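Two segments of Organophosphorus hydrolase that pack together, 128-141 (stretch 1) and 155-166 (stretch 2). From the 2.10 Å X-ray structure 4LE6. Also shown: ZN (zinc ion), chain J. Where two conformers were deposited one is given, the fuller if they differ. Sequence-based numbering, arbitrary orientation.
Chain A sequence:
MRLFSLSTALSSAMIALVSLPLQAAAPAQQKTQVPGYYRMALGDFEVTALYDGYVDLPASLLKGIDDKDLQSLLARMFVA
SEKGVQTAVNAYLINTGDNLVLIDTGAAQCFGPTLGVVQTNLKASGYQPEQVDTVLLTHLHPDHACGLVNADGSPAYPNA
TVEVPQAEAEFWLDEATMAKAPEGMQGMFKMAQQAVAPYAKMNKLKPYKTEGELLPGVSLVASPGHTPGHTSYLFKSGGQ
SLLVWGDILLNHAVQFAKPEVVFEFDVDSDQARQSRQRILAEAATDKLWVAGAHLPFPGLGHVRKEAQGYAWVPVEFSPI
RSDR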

# COMPACT_ATOMS: atom_id res chain seq x y z
N GLN A 128 -0.98 17.38 -16.67
CA GLN A 128 0.14 17.58 -17.58
C GLN A 128 1.13 18.51 -16.90
O GLN A 128 0.74 19.36 -16.09
N PRO A 129 2.43 18.35 -17.20
CA PRO A 129 3.45 19.16 -16.53
C PRO A 129 3.28 20.66 -16.78
O PRO A 129 3.58 21.46 -15.90
N GLU A 130 2.75 21.03 -17.94
CA GLU A 130 2.49 22.44 -18.25
C GLU A 130 1.52 23.07 -17.25
O GLU A 130 1.46 24.29 -17.14
N GLN A 131 0.76 22.25 -16.53
CA GLN A 131 -0.22 22.76 -15.56
C GLN A 131 0.38 23.09 -14.19
O GLN A 131 -0.24 23.76 -13.36
N VAL A 132 1.58 22.60 -13.92
CA VAL A 132 2.17 22.80 -12.61
C VAL A 132 2.64 24.25 -12.53
O VAL A 132 3.47 24.67 -13.33
N ASP A 133 2.08 25.02 -11.59
CA ASP A 133 2.43 26.44 -11.46
C ASP A 133 3.48 26.69 -10.37
O ASP A 133 4.10 27.75 -10.33
N THR A 134 3.69 25.71 -9.51
CA THR A 134 4.70 25.82 -8.46
C THR A 134 5.38 24.47 -8.25
O THR A 134 4.71 23.44 -8.22
N VAL A 135 6.71 24.50 -8.12
CA VAL A 135 7.47 23.33 -7.70
C VAL A 135 8.21 23.69 -6.40
O VAL A 135 8.92 24.68 -6.37
N LEU A 136 8.00 22.91 -5.34
CA LEU A 136 8.70 23.11 -4.08
C LEU A 136 9.71 21.99 -3.91
O LEU A 136 9.35 20.82 -3.98
N LEU A 137 10.98 22.32 -3.68
CA LEU A 137 11.98 21.29 -3.45
C LEU A 137 12.26 21.17 -1.96
O LEU A 137 12.55 22.19 -1.32
N THR A 138 12.21 19.95 -1.41
CA THR A 138 12.57 19.78 0.01
C THR A 138 14.06 20.05 0.18
O THR A 138 14.47 20.61 1.18
N HIS A 139 14.85 19.65 -0.81
CA HIS A 139 16.29 19.87 -0.82
C HIS A 139 16.82 19.58 -2.22
O HIS A 139 16.07 19.13 -3.09
N LEU A 140 18.11 19.81 -2.44
CA LEU A 140 18.67 19.82 -3.79
C LEU A 140 19.34 18.52 -4.23
O LEU A 140 20.01 18.47 -5.27
N HIS A 141 19.13 17.47 -3.46
CA HIS A 141 19.70 16.19 -3.81
C HIS A 141 19.16 15.75 -5.18
O HIS A 141 18.03 16.09 -5.54
N PRO A 155 12.91 22.35 -19.76
CA PRO A 155 12.35 22.33 -18.40
C PRO A 155 11.21 21.32 -18.27
O PRO A 155 10.31 21.31 -19.11
N ALA A 156 11.23 20.46 -17.26
CA ALA A 156 10.16 19.50 -17.10
C ALA A 156 8.84 20.22 -16.79
O ALA A 156 7.78 19.81 -17.29
N TYR A 157 8.92 21.28 -15.99
CA TYR A 157 7.75 22.06 -15.55
C TYR A 157 7.92 23.53 -15.96
O TYR A 157 8.22 24.40 -15.15
N PRO A 158 7.73 23.79 -17.26
CA PRO A 158 8.14 25.07 -17.86
C PRO A 158 7.35 26.29 -17.40
O PRO A 158 7.77 27.42 -17.67
N ASN A 159 6.20 26.09 -16.76
CA ASN A 159 5.38 27.20 -16.31
C ASN A 159 5.41 27.39 -14.80
O ASN A 159 4.67 28.21 -14.26
N ALA A 160 6.29 26.64 -14.13
CA ALA A 160 6.31 26.61 -12.69
C ALA A 160 7.28 27.60 -12.09
O ALA A 160 8.37 27.85 -12.62
N THR A 161 6.87 28.17 -10.97
CA THR A 161 7.79 28.90 -10.11
C THR A 161 8.47 27.86 -9.24
O THR A 161 7.79 27.05 -8.61
N VAL A 162 9.79 27.84 -9.23
CA VAL A 162 10.53 26.83 -8.47
C VAL A 162 11.08 27.42 -7.17
O VAL A 162 11.86 28.37 -7.19
N GLU A 163 10.70 26.84 -6.05
CA GLU A 163 11.12 27.31 -4.73
C GLU A 163 12.29 26.47 -4.24
O GLU A 163 12.12 25.29 -3.96
N VAL A 164 13.46 27.09 -4.12
CA VAL A 164 14.67 26.42 -3.67
C VAL A 164 14.92 26.82 -2.22
O VAL A 164 14.93 28.00 -1.89
N PRO A 165 15.14 25.84 -1.33
CA PRO A 165 15.38 26.23 0.06
C PRO A 165 16.70 26.97 0.23
O PRO A 165 17.64 26.71 -0.52
N GLN A 166 16.74 27.89 1.19
CA GLN A 166 17.96 28.63 1.52
C GLN A 166 18.77 27.90 2.58
O GLN A 166 18.28 27.65 3.68

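Two waters stitch the stretches together just where their parallel pairing begins. Water 1 donates to Pro129 O (2.8 Å) and Val132 O (2.7 Å) and accepts from Asn159 N (2.9 Å), so it links backbone atoms of both stretches that lie outside the strand ladder. Water 2 donates to Asp133 O and Asn159 O, both at 2.8 Å, and accepts from Thr161 OG1 at 3.0 Å, Thr161 being in the m rotamer. Asn159, also m, points toward stretch 1 and donates from ND2 to Glu130 O at 2.9 Å; its short amide thus ties the Tyr157–Ala160 turn to the 3-10 segment.

Beyond the waters, backbone hydrogen bonds set the register, from Thr161 N to Asp133 O (2.9 Å) through to Leu137 N to Glu163 O (3.2 Å), and side chains alternate between the two sheet faces. Val135 (t) and Val162 (t) share one face. Val135 CG2 lies 3.7 Å from Ala160 CB and 4.0 Å from Tyr157 CB; the small alanine fits close against the branched valine. The Tyr157 ring (chi1 m) extends this apolar patch, with CE1 3.6 Å from Pro129 CB and CD1 3.9 Å from Val132 CG2.

Thr134, Leu136, Thr161 and Glu163 occupy the other face. Leu136 (m, t) brings CD2 to 3.7 Å from Glu163 CB, using the aliphatic base of a side chain whose end leads away. Thr134 OG1 donates to Asp133 OD1 at 2.7 Å within its own stretch.

After the strands, Leu137 (m, t) sets CD1 4.3 Å from Val164 CG2, while Pro165, which has no amide hydrogen to offer, packs its CD 3.5 Å from Leu137 O. His139 (p) turns away: its ND1 donates to Thr138 OG1 (2.9 Å), leaving NE2 to bind zinc at 2.2 Å, alongside His141 ND1 at 2.0 Å and water 3.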

# COMPACT_ATOMS: atom_id res chain seq x y z
CB GLN A 128 -0.33 18.13 -18.93
CG GLN A 128 -1.12 17.12 -19.77
CD GLN A 128 -0.26 16.00 -20.37
OE1 GLN A 128 0.87 16.24 -20.82
NE2 GLN A 128 -0.80 14.78 -20.39
CB PRO A 129 4.77 18.66 -17.14
CG PRO A 129 4.38 17.92 -18.41
CD PRO A 129 2.98 17.43 -18.21
CB GLU A 130 1.93 22.59 -19.66
CG GLU A 130 2.93 22.28 -20.76
CD GLU A 130 3.15 20.78 -20.97
OE1 GLU A 130 2.36 19.95 -20.46
OE2 GLU A 130 4.14 20.43 -21.65
CB GLN A 131 -1.35 21.75 -15.36
CG GLN A 131 -2.21 21.49 -16.61
CD GLN A 131 -3.22 20.37 -16.40
OE1 GLN A 131 -2.88 19.30 -15.89
NE2 GLN A 131 -4.47 20.62 -16.75
CB VAL A 132 3.33 21.82 -12.39
CG1 VAL A 132 4.07 22.14 -11.08
CG2 VAL A 132 2.80 20.40 -12.39
CB ASP A 133 1.17 27.30 -11.19
CG ASP A 133 0.56 27.02 -9.83
OD1 ASP A 133 1.11 27.48 -8.81
OD2 ASP A 133 -0.49 26.35 -9.76
CB THR A 134 4.08 26.20 -7.11
OG1 THR A 134 3.27 27.38 -7.25
CG2 THR A 134 5.17 26.48 -6.08
CB VAL A 135 8.50 22.88 -8.76
CG1 VAL A 135 9.35 21.72 -8.23
CG2 VAL A 135 7.79 22.46 -10.05
CB LEU A 136 7.74 23.08 -2.88
CG LEU A 136 6.47 23.92 -3.01
CD1 LEU A 136 5.52 23.62 -1.86
CD2 LEU A 136 6.81 25.39 -3.06
CB LEU A 137 13.28 21.66 -4.16
CG LEU A 137 13.23 21.70 -5.69
CD1 LEU A 137 14.60 22.11 -6.21
CD2 LEU A 137 12.81 20.36 -6.24
CB THR A 138 12.21 18.39 0.55
OG1 THR A 138 12.84 17.37 -0.24
CG2 THR A 138 10.72 18.20 0.50
CB HIS A 139 17.03 19.02 0.24
CG HIS A 139 16.88 17.53 0.07
ND1 HIS A 139 15.65 16.91 0.03
CD2 HIS A 139 17.81 16.54 0.04
CE1 HIS A 139 15.83 15.60 -0.07
NE2 HIS A 139 17.13 15.35 -0.07
CB LEU A 140 19.67 20.98 -3.93
CG LEU A 140 19.05 22.37 -3.76
CD1 LEU A 140 20.11 23.46 -3.98
CD2 LEU A 140 17.85 22.56 -4.70
CB HIS A 141 19.36 15.13 -2.75
CG HIS A 141 20.35 15.04 -1.64
ND1 HIS A 141 20.08 14.36 -0.46
CD2 HIS A 141 21.62 15.50 -1.52
CE1 HIS A 141 21.14 14.42 0.33
NE2 HIS A 141 22.08 15.11 -0.29
CB PRO A 155 11.81 23.75 -18.21
CG PRO A 155 12.42 24.58 -19.31
CD PRO A 155 12.65 23.64 -20.44
CB ALA A 156 10.50 18.51 -16.00
CB TYR A 157 7.55 21.86 -14.04
CG TYR A 157 7.43 20.39 -13.76
CD1 TYR A 157 6.26 19.70 -14.05
CD2 TYR A 157 8.51 19.66 -13.29
CE1 TYR A 157 6.16 18.35 -13.86
CE2 TYR A 157 8.41 18.28 -13.08
CZ TYR A 157 7.23 17.64 -13.37
OH TYR A 157 7.09 16.27 -13.18
CB PRO A 158 7.89 24.83 -19.35
CG PRO A 158 6.80 23.82 -19.40
CD PRO A 158 7.15 22.87 -18.26
CB ASN A 159 3.95 27.01 -16.80
CG ASN A 159 3.88 26.89 -18.31
OD1 ASN A 159 4.61 27.58 -19.03
ND2 ASN A 159 3.02 26.02 -18.79
CB ALA A 160 6.62 25.21 -12.17
CB THR A 161 7.03 29.90 -9.26
OG1 THR A 161 6.39 30.85 -10.12
CG2 THR A 161 7.96 30.62 -8.28
CB VAL A 162 11.69 26.25 -9.30
CG1 VAL A 162 12.43 25.15 -8.50
CG2 VAL A 162 11.15 25.68 -10.62
CB GLU A 163 9.96 27.23 -3.75
CG GLU A 163 10.33 27.36 -2.26
CD GLU A 163 10.62 28.77 -1.83
OE1 GLU A 163 10.91 28.96 -0.63
OE2 GLU A 163 10.56 29.69 -2.67
CB VAL A 164 15.87 26.83 -4.54
CG1 VAL A 164 17.19 26.39 -3.91
CG2 VAL A 164 15.70 26.27 -5.95
CB PRO A 165 15.40 24.89 0.81
CG PRO A 165 15.72 23.85 -0.24
CD PRO A 165 15.21 24.38 -1.54
CB GLN A 166 17.59 30.03 2.02
CG GLN A 166 16.96 30.90 0.96
CD GLN A 166 17.93 31.23 -0.15
OE1 GLN A 166 17.74 30.83 -1.30
NE2 GLN A 166 18.99 31.96 0.19
ZN ZN J . 18.32 13.55 0.23
O HOH W 1 4.84 23.90 -15.47
O HOH W 2 4.33 29.89 -12.10
O HOH W 3 17.97 12.08 -1.28